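PDB 3OG2: beta-galactosidase from Trichoderma reesei, which probably hydrolyses terminal non-reducing beta-D-galactose residues in beta-D-galactosides, as a member of glycoside hydrolase family 35. Local coordinates for residues 132-137 against 703-708; 684-689 against 697-702; 690-695 against 798-803; 713-718 against 821-826. All blocks are in the same frame, centred on the assembly; numbering follows the deposited sequence.

Interaction 1 of 4, residues 132-137 against 703-708. With NAG (2-acetamido-2-deoxy-beta-D-glucopyranose), chain E.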
# COMPACT_ATOMS: atom_id res chain seq x y z
N LEU A 132 0.14 25.20 -3.52
CA LEU A 132 1.58 25.50 -3.47
C LEU A 132 2.10 25.90 -4.83
O LEU A 132 3.21 26.43 -4.93
CB LEU A 132 2.35 24.31 -2.92
CG LEU A 132 2.30 24.15 -1.39
CD1 LEU A 132 3.32 23.07 -0.99
CD2 LEU A 132 2.46 25.34 -0.49
N GLN A 133 1.36 25.68 -5.95
CA GLN A 133 1.80 26.25 -7.20
C GLN A 133 1.82 27.78 -7.16
O GLN A 133 2.53 28.37 -7.97
CB GLN A 133 0.91 25.80 -8.37
CG GLN A 133 0.86 24.28 -8.53
CD GLN A 133 0.58 23.83 -9.94
OE1 GLN A 133 0.02 24.60 -10.76
NE2 GLN A 133 0.90 22.57 -10.29
N ARG A 134 1.10 28.39 -6.21
CA ARG A 134 1.08 29.82 -6.10
C ARG A 134 2.12 30.34 -5.09
O ARG A 134 2.15 31.53 -4.77
CB ARG A 134 -0.31 30.28 -5.65
CG ARG A 134 -1.36 29.83 -6.67
CD ARG A 134 -2.66 30.60 -6.47
NE ARG A 134 -3.23 30.59 -5.11
CZ ARG A 134 -4.13 29.69 -4.68
NH1 ARG A 134 -4.55 28.71 -5.50
NH2 ARG A 134 -4.64 29.75 -3.45
N VAL A 135 2.98 29.47 -4.57
CA VAL A 135 4.07 29.89 -3.67
C VAL A 135 5.31 30.05 -4.50
O VAL A 135 5.76 29.10 -5.13
CB VAL A 135 4.23 28.82 -2.58
CG1 VAL A 135 5.48 29.12 -1.74
CG2 VAL A 135 3.00 28.79 -1.69
N LYS A 136 5.88 31.27 -4.48
CA LYS A 136 7.03 31.51 -5.38
C LYS A 136 8.26 30.75 -5.00
O LYS A 136 9.02 30.33 -5.89
CB LYS A 136 7.34 33.01 -5.36
CG LYS A 136 6.18 33.86 -5.92
CD LYS A 136 6.50 35.38 -5.91
CE LYS A 136 5.25 36.23 -6.11
NZ LYS A 136 5.30 37.68 -5.73
N GLY A 137 8.53 30.61 -3.70
CA GLY A 137 9.82 30.02 -3.30
C GLY A 137 9.93 28.55 -3.64
O GLY A 137 8.93 27.84 -3.88
N GLY A 703 -4.84 25.93 -14.03
CA GLY A 703 -5.93 25.71 -13.10
C GLY A 703 -5.63 26.12 -11.66
O GLY A 703 -6.45 26.73 -10.96
N SER A 704 -4.40 25.78 -11.19
CA SER A 704 -4.14 26.00 -9.76
C SER A 704 -4.03 27.48 -9.46
O SER A 704 -4.19 27.86 -8.27
CB SER A 704 -2.86 25.29 -9.31
OG SER A 704 -3.08 23.88 -9.25
N ASP A 705 -3.77 28.33 -10.45
CA ASP A 705 -3.71 29.76 -10.19
C ASP A 705 -5.07 30.29 -9.84
O ASP A 705 -5.15 31.38 -9.23
CB ASP A 705 -3.20 30.53 -11.39
CG ASP A 705 -1.66 30.48 -11.52
OD1 ASP A 705 -0.98 29.91 -10.64
OD2 ASP A 705 -1.15 31.06 -12.52
N TYR A 706 -6.15 29.59 -10.12
CA TYR A 706 -7.52 30.00 -9.83
C TYR A 706 -8.17 29.08 -8.80
O TYR A 706 -9.39 29.15 -8.58
CB TYR A 706 -8.33 29.98 -11.13
CG TYR A 706 -7.78 30.95 -12.16
CD1 TYR A 706 -6.79 30.55 -13.05
CD2 TYR A 706 -8.27 32.24 -12.23
CE1 TYR A 706 -6.28 31.44 -14.00
CE2 TYR A 706 -7.76 33.14 -13.20
CZ TYR A 706 -6.79 32.73 -14.07
OH TYR A 706 -6.31 33.64 -15.00
N GLY A 707 -7.35 28.21 -8.17
CA GLY A 707 -7.91 27.37 -7.11
C GLY A 707 -8.40 26.01 -7.54
O GLY A 707 -9.06 25.33 -6.71
N PHE A 708 -8.12 25.59 -8.78
CA PHE A 708 -8.61 24.34 -9.32
C PHE A 708 -7.44 23.34 -9.39
O PHE A 708 -6.58 23.53 -10.26
CB PHE A 708 -9.22 24.53 -10.72
CG PHE A 708 -10.39 25.52 -10.68
CD1 PHE A 708 -11.52 25.25 -9.93
CD2 PHE A 708 -10.29 26.69 -11.42
CE1 PHE A 708 -12.56 26.15 -9.94
CE2 PHE A 708 -11.29 27.63 -11.42
CZ PHE A 708 -12.44 27.33 -10.67
C1 NAG E . 1.10 35.60 -4.88
C2 NAG E . -0.25 35.38 -4.18
C3 NAG E . -0.62 36.47 -3.19
C4 NAG E . 0.53 36.82 -2.23
C5 NAG E . 1.81 36.96 -3.06
C6 NAG E . 3.00 37.30 -2.15
C7 NAG E . -2.17 34.06 -4.98
C8 NAG E . -3.46 34.24 -5.75
N2 NAG E . -1.35 35.11 -5.06
O3 NAG E . -1.78 36.15 -2.44
O4 NAG E . 0.21 38.05 -1.57
O5 NAG E . 2.05 35.74 -3.81
O6 NAG E . 4.09 37.88 -2.82
O7 NAG E . -2.15 33.18 -4.11
O HOH W 1 0.12 27.40 -11.51
O HOH W 2 -2.30 24.17 -12.49
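Arg134 sets its CG anti to its own carbonyl carbon (chi1 -59°), and a bend at chi3 (-53°) swings NE toward the attached N-acetylglucosamine, while NH1 at the end of the chain meets the backbone of Ser704. The guanidinium works through its edge: NH1 donates to Ser704 O at 2.9 Å, almost in line with the carbonyl, and NE donates to the sugar O7 at 3.0 Å. Ser704 O also accepts from Gly707 N, and NH1 has a salt bridge to Glu830. The contact joins two short 3-10 segments, one in 132-137 from the family 35 TIM-barrel domain and one in 703-708 from an all-beta domain. An alanine in place of Arg134 would probably leave Glu830 without its positive partner here, the sugar O7 without the NE donor, and Ser704 O with one donor fewer. The side chains of Asp705 and Arg134 run antiparallel alongside each other, with Asp705 OD1 4.0 Å from Arg134 CG. Gln133 lays OE1 3.3 Å from Ser704 CB and receives protons from two waters, one shared with Asp705 OD1, the other accepting from Ser704 N. Its NE2 bonds to the carbonyls of Met798 and Ala800, which fixes the rotation of the amide. Farther along, Lys136 NZ donates to the sugar O6 at 3.2 Å.

Interaction 2 of 4, residues 684-689 against 697-702; sequences NLRTSN and TPVSLY. With NAG (2-acetamido-2-deoxy-beta-D-glucopyranose), chain E.
Arg686 reaches over the carbonyl of Pro698, and nearly every atom of its side chain has that oxygen as a neighbour. CB starts 4.0 Å from Pro698 O, and CG keeps a similar separation. CD stands farther off, before a bend at chi3 (54°) turns NE back toward the carbonyl, and the guanidinium then spreads across it, CZ standing 3.0 Å from Pro698 O. At the tip, NH1 and NH2 come to 2.8 Å and 3.0 Å from Pro698 O, but the oxygen sits over the face of the group and the N-H bonds do not aim at it. The approach is therefore probably electrostatic, a cation against the negative end of a carbonyl, and not a hydrogen bond. NH1 also rests 3.6 Å from Val699 CG1, the two side chains passing at a slant, while Pro698 CB lies at the guanidinium edge, in its plane.

Beside this, the backbones are joined by Ser700 N, which donates to Leu685 O at 2.8 Å. Leu685 O receives a CA-H...O contact as well, from Val699 CA at 3.1 Å. Ser688 OG approaches the Tyr702 ring obliquely and is hydrogen-bonded to Asp705, which binds Ser700 OG too. Next in sequence, Asn689 ND2 carries the N-linked N-acetylglucosamine. Ser700 OG, anti to its backbone N, accepts from Tyr702 N at 3.2 Å, and this closure two residues on is that of an ST turn, here within a long irregular loop of the all-beta domain.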
# COMPACT_ATOMS: atom_id res chain seq x y z
N ASN A 684 -8.49 35.97 -15.89
CA ASN A 684 -8.05 37.31 -16.24
C ASN A 684 -6.83 37.71 -15.44
O ASN A 684 -6.47 38.92 -15.40
CB ASN A 684 -9.18 38.32 -16.03
CG ASN A 684 -9.68 38.36 -14.59
OD1 ASN A 684 -9.18 37.64 -13.71
ND2 ASN A 684 -10.65 39.22 -14.37
N LEU A 685 -6.12 36.80 -14.80
CA LEU A 685 -4.92 37.12 -14.08
C LEU A 685 -3.77 37.36 -15.03
O LEU A 685 -3.39 36.42 -15.76
CB LEU A 685 -4.54 35.98 -13.10
CG LEU A 685 -5.65 35.76 -12.03
CD1 LEU A 685 -5.35 34.54 -11.18
CD2 LEU A 685 -5.89 37.05 -11.22
N ARG A 686 -3.22 38.56 -15.01
CA ARG A 686 -2.18 38.86 -16.01
C ARG A 686 -0.78 38.43 -15.57
O ARG A 686 0.15 38.45 -16.37
CB ARG A 686 -2.20 40.37 -16.35
CG ARG A 686 -3.60 40.80 -16.86
CD ARG A 686 -3.42 42.16 -17.59
NE ARG A 686 -2.36 41.83 -18.54
CZ ARG A 686 -2.44 41.00 -19.59
NH1 ARG A 686 -3.58 40.36 -19.92
NH2 ARG A 686 -1.34 40.84 -20.32
N THR A 687 -0.68 38.09 -14.28
CA THR A 687 0.57 37.55 -13.75
C THR A 687 0.26 36.27 -12.97
O THR A 687 -0.89 36.02 -12.59
CB THR A 687 1.27 38.53 -12.79
OG1 THR A 687 0.36 38.76 -11.69
CG2 THR A 687 1.53 39.86 -13.48
N SER A 688 1.32 35.50 -12.82
CA SER A 688 1.29 34.25 -12.06
C SER A 688 2.42 34.22 -11.03
O SER A 688 3.46 34.77 -11.30
CB SER A 688 1.41 33.04 -12.98
OG SER A 688 1.40 31.81 -12.23
N ASN A 689 2.20 33.57 -9.90
CA ASN A 689 3.27 33.33 -8.94
C ASN A 689 4.00 32.03 -9.24
O ASN A 689 4.90 31.68 -8.47
CB ASN A 689 2.67 33.19 -7.53
CG ASN A 689 2.28 34.48 -6.91
OD1 ASN A 689 2.59 35.55 -7.45
ND2 ASN A 689 1.62 34.51 -5.75
N THR A 697 1.41 33.25 -22.01
CA THR A 697 0.14 33.75 -22.46
C THR A 697 -0.14 35.08 -21.77
O THR A 697 0.43 35.35 -20.71
CB THR A 697 -0.98 32.74 -22.15
OG1 THR A 697 -0.87 32.38 -20.76
CG2 THR A 697 -0.84 31.48 -22.98
N PRO A 698 -1.00 35.90 -22.33
CA PRO A 698 -1.30 37.21 -21.69
C PRO A 698 -2.04 37.10 -20.37
O PRO A 698 -1.99 38.04 -19.58
CB PRO A 698 -2.14 37.93 -22.73
CG PRO A 698 -2.48 37.01 -23.82
CD PRO A 698 -1.71 35.74 -23.61
N VAL A 699 -2.75 36.01 -20.12
CA VAL A 699 -3.38 35.73 -18.83
C VAL A 699 -3.02 34.32 -18.44
O VAL A 699 -2.71 33.49 -19.31
CB VAL A 699 -4.90 35.82 -18.84
CG1 VAL A 699 -5.30 37.29 -19.05
CG2 VAL A 699 -5.53 34.91 -19.93
N SER A 700 -3.00 34.02 -17.15
CA SER A 700 -2.78 32.64 -16.72
C SER A 700 -3.95 31.75 -17.12
O SER A 700 -5.12 32.10 -16.86
CB SER A 700 -2.65 32.61 -15.18
OG SER A 700 -2.49 31.23 -14.83
N LEU A 701 -3.62 30.60 -17.67
CA LEU A 701 -4.60 29.53 -17.92
C LEU A 701 -4.18 28.27 -17.20
O LEU A 701 -4.40 27.16 -17.69
CB LEU A 701 -4.75 29.34 -19.44
CG LEU A 701 -5.25 30.60 -20.16
CD1 LEU A 701 -5.16 30.39 -21.67
CD2 LEU A 701 -6.67 30.97 -19.79
N TYR A 702 -3.60 28.47 -16.02
CA TYR A 702 -3.18 27.37 -15.15
C TYR A 702 -4.27 27.14 -14.12
O TYR A 702 -4.60 28.07 -13.35
CB TYR A 702 -1.90 27.75 -14.41
CG TYR A 702 -0.69 28.02 -15.27
CD1 TYR A 702 -0.61 27.70 -16.63
CD2 TYR A 702 0.39 28.63 -14.64
CE1 TYR A 702 0.56 27.98 -17.35
CE2 TYR A 702 1.57 28.90 -15.38
CZ TYR A 702 1.64 28.57 -16.70
OH TYR A 702 2.77 28.85 -17.45
C1 NAG E . 1.10 35.60 -4.88
C2 NAG E . -0.25 35.38 -4.18
C3 NAG E . -0.62 36.47 -3.19
C4 NAG E . 0.53 36.82 -2.23
C5 NAG E . 1.81 36.96 -3.06
C6 NAG E . 3.00 37.30 -2.15
C7 NAG E . -2.17 34.06 -4.98
C8 NAG E . -3.46 34.24 -5.75
N2 NAG E . -1.35 35.11 -5.06
O3 NAG E . -1.78 36.15 -2.44
O4 NAG E . 0.21 38.05 -1.57
O5 NAG E . 2.05 35.74 -3.81
O6 NAG E . 4.09 37.88 -2.82
O7 NAG E . -2.15 33.18 -4.11
O HOH W 3 1.26 37.35 -18.89

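Interaction 3 of 4, residues 690-695 against 798-803; sequences NTYAPL and MKAPRG
Asn690 sends its side chain, with CG anti to the backbone N (chi1 -167°), to the carbonyl of Lys799. ND2 donates to Lys799 O at 2.8 Å in a nearly straight bond (171°) that lies in the amide plane of the asparagine and in the plane of the carbonyl. At the other end of the amide, OD1 accepts from Tyr692 N at 2.9 Å in the carbonyl plane and from Ala693 N at 3.1 Å, this second donor standing above the plane. An alanine here would probably leave Lys799 O without this donor and the two backbone N-H groups without their acceptor, so that the turn would be freer to open. Thr691 follows, its N bonded to a water 3.1 Å away that also accepts from Lys799 NZ. The OG1 of Thr691 is hydrogen-bonded to Lys136 O, and Lys799 NZ has a salt bridge to Asp796.

The bonds to Asn690 OD1 make an Asx turn extended into an Asx motif, which shapes the loop locally and so presents ND2 to Lys799 O. That bond and the packing beside it join the long loop preceding strand 713-720 to the segment leading into strand 803-811 of the same all-beta region. Next comes Tyr692, whose CB packs 3.6 Å from Lys799 CB, while the ring passes obliquely by the peptide between Lys799 and Ala800, with CD2 3.7 Å from Ala800 N. Ala693 then presses CB against the proline ring, 3.6 Å from Pro801 CD, and its carbonyl oxygen accepts from the hydroxyl of Tyr702.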
# COMPACT_ATOMS: atom_id res chain seq x y z
N ASN A 690 3.57 31.33 -10.28
CA ASN A 690 4.20 30.08 -10.69
C ASN A 690 5.59 30.36 -11.27
O ASN A 690 5.76 30.79 -12.40
CB ASN A 690 3.35 29.29 -11.65
CG ASN A 690 3.89 27.87 -11.80
OD1 ASN A 690 5.07 27.59 -11.78
ND2 ASN A 690 2.98 26.89 -11.89
N THR A 691 6.61 30.12 -10.45
CA THR A 691 7.96 30.45 -10.86
C THR A 691 8.55 29.31 -11.65
O THR A 691 9.63 29.46 -12.26
CB THR A 691 8.80 30.73 -9.59
OG1 THR A 691 8.54 29.71 -8.58
CG2 THR A 691 8.44 32.09 -8.99
N TYR A 692 7.92 28.14 -11.71
CA TYR A 692 8.44 27.00 -12.46
C TYR A 692 8.05 27.06 -13.93
O TYR A 692 8.78 26.55 -14.77
CB TYR A 692 7.84 25.74 -11.87
CG TYR A 692 8.28 24.43 -12.43
CD1 TYR A 692 9.54 23.93 -12.19
CD2 TYR A 692 7.44 23.67 -13.21
CE1 TYR A 692 9.95 22.72 -12.71
CE2 TYR A 692 7.81 22.45 -13.73
CZ TYR A 692 9.07 21.98 -13.47
OH TYR A 692 9.46 20.76 -13.99
N ALA A 693 6.91 27.64 -14.25
CA ALA A 693 6.40 27.73 -15.61
C ALA A 693 5.97 29.17 -15.87
O ALA A 693 4.78 29.46 -15.85
CB ALA A 693 5.24 26.75 -15.83
N PRO A 694 6.90 30.06 -16.12
CA PRO A 694 6.56 31.47 -16.38
C PRO A 694 5.55 31.57 -17.51
O PRO A 694 5.53 30.81 -18.48
CB PRO A 694 7.90 32.07 -16.81
CG PRO A 694 8.95 31.17 -16.27
CD PRO A 694 8.37 29.80 -16.14
N LEU A 695 4.65 32.55 -17.40
CA LEU A 695 3.56 32.61 -18.38
C LEU A 695 4.08 32.90 -19.79
O LEU A 695 4.91 33.79 -19.97
CB LEU A 695 2.58 33.74 -18.01
CG LEU A 695 1.72 33.45 -16.78
CD1 LEU A 695 0.75 34.62 -16.57
CD2 LEU A 695 1.00 32.12 -16.93
N MET A 798 6.51 19.73 -8.86
CA MET A 798 5.06 19.70 -8.50
C MET A 798 4.33 20.92 -9.05
O MET A 798 3.10 20.90 -9.19
CB MET A 798 4.97 19.56 -6.98
CG MET A 798 3.55 19.75 -6.46
SD MET A 798 3.30 21.49 -5.95
CE MET A 798 1.50 21.49 -5.89
N LYS A 799 5.08 22.00 -9.36
CA LYS A 799 4.43 23.21 -9.87
C LYS A 799 4.09 23.11 -11.35
O LYS A 799 3.59 24.11 -11.89
CB LYS A 799 5.34 24.44 -9.62
CG LYS A 799 5.53 24.70 -8.11
CD LYS A 799 6.32 26.00 -7.92
CE LYS A 799 6.55 26.27 -6.44
NZ LYS A 799 7.57 27.38 -6.29
N ALA A 800 4.34 21.97 -12.02
CA ALA A 800 3.93 21.87 -13.43
C ALA A 800 2.44 22.16 -13.56
O ALA A 800 1.65 21.46 -12.92
CB ALA A 800 4.24 20.49 -13.97
N PRO A 801 2.03 23.17 -14.29
CA PRO A 801 0.60 23.53 -14.30
C PRO A 801 -0.26 22.56 -15.08
O PRO A 801 0.21 21.69 -15.83
CB PRO A 801 0.59 24.92 -14.93
CG PRO A 801 1.85 25.07 -15.63
CD PRO A 801 2.88 24.15 -14.97
N ARG A 802 -1.55 22.77 -14.89
CA ARG A 802 -2.56 22.01 -15.66
C ARG A 802 -3.40 23.02 -16.39
O ARG A 802 -3.85 24.02 -15.76
CB ARG A 802 -3.44 21.17 -14.75
CG ARG A 802 -2.58 20.21 -13.92
CD ARG A 802 -2.04 19.10 -14.81
NE ARG A 802 -1.22 18.09 -14.15
CZ ARG A 802 0.12 18.00 -14.33
NH1 ARG A 802 0.79 18.90 -15.05
NH2 ARG A 802 0.74 16.99 -13.75
N GLY A 803 -3.67 22.81 -17.68
CA GLY A 803 -4.50 23.73 -18.43
C GLY A 803 -3.82 24.04 -19.75
O GLY A 803 -3.36 23.13 -20.47
O HOH W 4 5.44 29.20 -7.75

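Interaction 4 of 4, residues 713-718 against 821-826; sequences LLFRGR and WKLTGN
Trp821 offers one face of its indole to Gly717, whose CA stands 3.9 Å from the centroid of the six-membered ring, displaced toward the rim, in a CH-pi contact. The nearest ring atom is CE3, 3.5 Å from Gly717 CA, and a side chain at this glycine would collide with the indole. Phe715 CB and Arg716 O approach the same ring system obliquely, and NE1 is hydrogen-bonded to the hydroxyl of Tyr807. The Phe715 ring lies alongside Leu823, both pointing the same way, with CD2 3.6 Å from Leu823 CB. In Leu823, chi1 (86°) places CG, from which CD1 reaches to 3.7 Å from Phe715 CE2.

The backbones form an antiparallel pair, with 166° between their chain directions, in which strand 820-824 is an outermost strand of a five-stranded sheet and 713-720 lies between it and 775-782. The sheet belongs to an all-beta domain of the galactose-binding-like clan. Leu714 with Thr824 and Arg716 with Lys822 are the hydrogen-bonded pairs, each joined by two N-H...O bonds. Phe715 with Leu823 and Gly717 with Trp821 are the non-hydrogen-bonded ones.

Leu714, Arg716, Lys822 and Thr824 project from the face opposite the aromatic residues. There, Lys822 CE lies 3.6 Å from Arg718 NH1, and their charged ends, NH1 and NZ, are 4.2 Å apart. Asp677 probably offsets the repulsion, since it forms salt bridges with Lys822, Arg718 and Arg716.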
# COMPACT_ATOMS: atom_id res chain seq x y z
N LEU A 713 -10.40 20.05 -16.27
CA LEU A 713 -10.59 21.49 -16.40
C LEU A 713 -11.26 21.83 -17.73
O LEU A 713 -11.09 21.11 -18.72
CB LEU A 713 -9.20 22.17 -16.40
CG LEU A 713 -8.33 21.93 -15.17
CD1 LEU A 713 -7.00 22.66 -15.36
CD2 LEU A 713 -9.06 22.37 -13.90
N LEU A 714 -12.00 22.94 -17.74
CA LEU A 714 -12.57 23.46 -18.97
C LEU A 714 -12.20 24.93 -19.12
O LEU A 714 -12.17 25.66 -18.14
CB LEU A 714 -14.08 23.31 -19.07
CG LEU A 714 -14.61 21.89 -19.25
CD1 LEU A 714 -14.74 21.18 -17.93
CD2 LEU A 714 -15.96 21.92 -19.99
N PHE A 715 -11.97 25.32 -20.36
CA PHE A 715 -11.67 26.70 -20.70
C PHE A 715 -12.60 27.15 -21.80
O PHE A 715 -12.91 26.37 -22.70
CB PHE A 715 -10.24 26.86 -21.23
CG PHE A 715 -9.21 26.41 -20.20
CD1 PHE A 715 -8.87 25.05 -20.04
CD2 PHE A 715 -8.63 27.34 -19.38
CE1 PHE A 715 -8.00 24.69 -19.02
CE2 PHE A 715 -7.71 27.04 -18.38
CZ PHE A 715 -7.43 25.69 -18.23
N ARG A 716 -13.03 28.40 -21.74
CA ARG A 716 -13.89 28.96 -22.82
C ARG A 716 -13.23 30.25 -23.30
O ARG A 716 -13.02 31.17 -22.49
CB ARG A 716 -15.31 29.23 -22.31
CG ARG A 716 -16.01 27.89 -22.12
CD ARG A 716 -17.36 28.04 -21.55
NE ARG A 716 -18.33 28.86 -22.25
CZ ARG A 716 -19.06 28.45 -23.28
NH1 ARG A 716 -18.83 27.23 -23.80
NH2 ARG A 716 -20.01 29.20 -23.84
N GLY A 717 -12.84 30.24 -24.56
CA GLY A 717 -12.15 31.37 -25.12
C GLY A 717 -12.98 32.08 -26.18
O GLY A 717 -13.35 31.47 -27.21
N ARG A 718 -13.28 33.36 -25.96
CA ARG A 718 -14.06 34.16 -26.91
C ARG A 718 -13.13 34.92 -27.86
O ARG A 718 -12.16 35.56 -27.39
CB ARG A 718 -14.88 35.19 -26.16
CG ARG A 718 -16.16 34.65 -25.56
CD ARG A 718 -16.73 35.65 -24.57
NE ARG A 718 -18.08 35.35 -24.10
CZ ARG A 718 -18.41 34.41 -23.24
NH1 ARG A 718 -17.46 33.61 -22.71
NH2 ARG A 718 -19.69 34.25 -22.89
N TRP A 821 -10.77 34.78 -21.89
CA TRP A 821 -10.98 33.44 -21.37
C TRP A 821 -11.77 33.38 -20.08
O TRP A 821 -11.66 34.25 -19.21
CB TRP A 821 -9.62 32.83 -21.08
CG TRP A 821 -8.75 32.60 -22.28
CD1 TRP A 821 -7.78 33.48 -22.75
CD2 TRP A 821 -8.73 31.45 -23.12
NE1 TRP A 821 -7.18 32.93 -23.86
CE2 TRP A 821 -7.73 31.69 -24.12
CE3 TRP A 821 -9.47 30.24 -23.14
CZ2 TRP A 821 -7.43 30.77 -25.12
CZ3 TRP A 821 -9.17 29.30 -24.17
CH2 TRP A 821 -8.16 29.60 -25.13
N LYS A 822 -12.49 32.28 -19.91
CA LYS A 822 -13.07 31.86 -18.64
C LYS A 822 -12.62 30.41 -18.41
O LYS A 822 -12.19 29.71 -19.36
CB LYS A 822 -14.60 31.89 -18.68
CG LYS A 822 -15.10 33.28 -19.05
CD LYS A 822 -16.60 33.36 -18.82
CE LYS A 822 -17.15 34.72 -19.29
NZ LYS A 822 -18.58 34.85 -18.88
N LEU A 823 -12.67 29.97 -17.14
CA LEU A 823 -12.24 28.58 -16.87
C LEU A 823 -13.01 28.04 -15.70
O LEU A 823 -13.56 28.78 -14.88
CB LEU A 823 -10.73 28.47 -16.64
CG LEU A 823 -10.24 28.71 -15.18
CD1 LEU A 823 -8.79 28.27 -15.08
CD2 LEU A 823 -10.42 30.15 -14.71
N THR A 824 -13.02 26.70 -15.60
CA THR A 824 -13.46 26.07 -14.36
C THR A 824 -12.75 24.73 -14.16
O THR A 824 -12.45 24.01 -15.11
CB THR A 824 -14.98 25.83 -14.34
OG1 THR A 824 -15.36 25.48 -13.00
CG2 THR A 824 -15.42 24.72 -15.31
N GLY A 825 -12.58 24.43 -12.87
CA GLY A 825 -12.37 23.07 -12.40
C GLY A 825 -13.57 22.73 -11.48
O GLY A 825 -14.71 23.13 -11.77
N ASN A 826 -13.31 22.00 -10.40
CA ASN A 826 -14.40 21.60 -9.49
C ASN A 826 -15.11 22.86 -9.00
O ASN A 826 -14.46 23.90 -8.74
CB ASN A 826 -13.82 20.83 -8.30
CG ASN A 826 -12.98 21.68 -7.35
OD1 ASN A 826 -11.82 22.02 -7.69
ND2 ASN A 826 -13.54 22.04 -6.20

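How the interactions relate
Interactions 1, 2 and 3 form one cluster, their centres 8 to 11 Å apart, around the long loop between strands 663-666 and 713-720; interaction 4 lies 13 to 17 Å from them in the adjoining sheet. Along the chain, interaction 2 is nested within the loop closed by interaction 1, interaction 3 alternates with each of the other three, and interaction 4 opens after interactions 1 and 2 have closed. Asp705 and Tyr702 tie the cluster together, and Phe708 and Leu701 pass it on to the strands of interaction 4. The TIM-barrel segment 132-137 is thereby docked on an all-beta domain, with the sugar on Asn689 touching both sides.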